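Local coordinates for protein aminoglycoside phosphotransferase (PDB 4PDY) that probably transfers a phosphate group to a small-molecule substrate, as a member of the aminoglycoside phosphotransferase family with a protein-kinase-like fold, at residues Gly42-Val46 with Tyr55-Arg59. Numbering follows the deposited sequence.
Sequences GNIEV and YAAKR
With CG opposite its backbone N (chi1 178°) and a bend at chi2 (66°), the Lys58 side chain bends past the turn residue Asn43, bringing its CD 3.5 Å from Asn43 O. Ile44 lies across this chain at about a right angle: its CG1 sits between the backbone N and the carbonyl carbon (chi1 58°), which leaves CG2 to meet Lys58 CD at 4.0 Å. At the end of the other branch, Ile44 CD1 lies 4.3 Å from Ala56 CB. Two waters bridge the opening of the hairpin. One donates to Asn43 O (2.6 Å) and accepts from Arg59 N, taking the place of a direct strand-to-strand bond; the other accepts from Lys58 NZ and, weakly, from Asn43 ND2. The NZ also forms a salt bridge with Glu245. Beyond the waters the backbones lock at the antiparallel hydrogen-bonded pair Glu45-Ala57, where Glu45 N to Ala57 O and Ala57 N to Glu45 O are both 2.8 Å. A Val46 CA-H contact to Tyr55 O (3.4 Å) follows. Glu45 extends over the sheet face it shares with Ala57, its carboxylate held by Arg38, Trp47 and the Ile23 amide, while Ala56, on the other face, touches the bound histidine. This hairpin belongs to the N-terminal lobe of the kinase-like fold, with strand 35-41 flanking 44-49 and strand 103-109 flanking 54-60.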
# COMPACT_ATOMS: atom_id res chain seq x y z
N GLY A 42 11.57 -10.20 -10.33
CA GLY A 42 10.35 -9.94 -9.57
C GLY A 42 9.21 -9.82 -10.55
O GLY A 42 9.08 -10.64 -11.45
N ASN A 43 8.39 -8.79 -10.38
CA ASN A 43 7.23 -8.61 -11.27
C ASN A 43 7.48 -7.65 -12.43
O ASN A 43 6.54 -7.23 -13.09
CB ASN A 43 5.99 -8.17 -10.48
CG ASN A 43 6.06 -6.72 -10.06
OD1 ASN A 43 7.10 -6.09 -10.16
ND2 ASN A 43 4.93 -6.19 -9.61
N ILE A 44 8.74 -7.33 -12.67
CA ILE A 44 9.12 -6.61 -13.88
C ILE A 44 10.17 -7.39 -14.65
O ILE A 44 10.69 -8.40 -14.18
CB ILE A 44 9.57 -5.16 -13.60
CG1 ILE A 44 10.76 -5.09 -12.63
CG2 ILE A 44 8.41 -4.32 -13.08
CD1 ILE A 44 12.08 -5.25 -13.30
N GLU A 45 10.39 -6.94 -15.86
CA GLU A 45 11.48 -7.44 -16.68
C GLU A 45 12.51 -6.34 -16.84
O GLU A 45 12.19 -5.20 -17.12
CB GLU A 45 10.93 -7.86 -18.05
CG GLU A 45 11.90 -8.69 -18.86
CD GLU A 45 11.27 -9.22 -20.13
OE1 GLU A 45 10.52 -10.22 -20.07
OE2 GLU A 45 11.54 -8.65 -21.21
N VAL A 46 13.77 -6.70 -16.64
CA VAL A 46 14.87 -5.75 -16.79
C VAL A 46 15.39 -5.83 -18.22
O VAL A 46 15.70 -6.92 -18.70
CB VAL A 46 16.01 -6.07 -15.81
CG1 VAL A 46 17.18 -5.07 -15.94
CG2 VAL A 46 15.47 -6.10 -14.40
N TYR A 55 16.31 -0.57 -18.02
CA TYR A 55 14.92 -0.14 -18.06
C TYR A 55 14.09 -1.24 -17.41
O TYR A 55 14.43 -2.41 -17.51
CB TYR A 55 14.47 0.07 -19.50
CG TYR A 55 15.32 1.05 -20.23
CD1 TYR A 55 16.49 0.63 -20.88
CD2 TYR A 55 14.99 2.38 -20.27
CE1 TYR A 55 17.29 1.53 -21.52
CE2 TYR A 55 15.78 3.29 -20.92
CZ TYR A 55 16.94 2.86 -21.55
OH TYR A 55 17.70 3.76 -22.22
N ALA A 56 13.01 -0.82 -16.74
CA ALA A 56 12.05 -1.73 -16.14
C ALA A 56 10.82 -1.83 -17.05
O ALA A 56 10.16 -0.80 -17.29
CB ALA A 56 11.62 -1.19 -14.79
N ALA A 57 10.51 -3.02 -17.53
CA ALA A 57 9.35 -3.24 -18.39
C ALA A 57 8.31 -4.03 -17.59
O ALA A 57 8.61 -5.04 -16.98
CB ALA A 57 9.77 -3.99 -19.63
N LYS A 58 7.08 -3.52 -17.60
CA LYS A 58 5.99 -4.11 -16.84
C LYS A 58 4.92 -4.65 -17.78
O LYS A 58 4.44 -3.92 -18.65
CB LYS A 58 5.37 -3.04 -15.94
CG LYS A 58 4.17 -3.54 -15.11
CD LYS A 58 4.56 -4.58 -14.07
CE LYS A 58 3.37 -5.10 -13.26
NZ LYS A 58 2.85 -4.05 -12.35
N ARG A 59 4.59 -5.92 -17.59
CA ARG A 59 3.43 -6.54 -18.18
C ARG A 59 2.27 -6.30 -17.21
O ARG A 59 2.32 -6.71 -16.04
CB ARG A 59 3.64 -8.02 -18.35
CG ARG A 59 2.44 -8.74 -18.94
CD ARG A 59 2.63 -10.24 -18.99
NE ARG A 59 3.48 -10.67 -20.11
CZ ARG A 59 4.68 -11.24 -20.03
NH1 ARG A 59 5.30 -11.43 -18.87
NH2 ARG A 59 5.27 -11.61 -21.15
O HOH W 1 6.09 -7.63 -15.67
O HOH W 2 5.23 -3.20 -10.91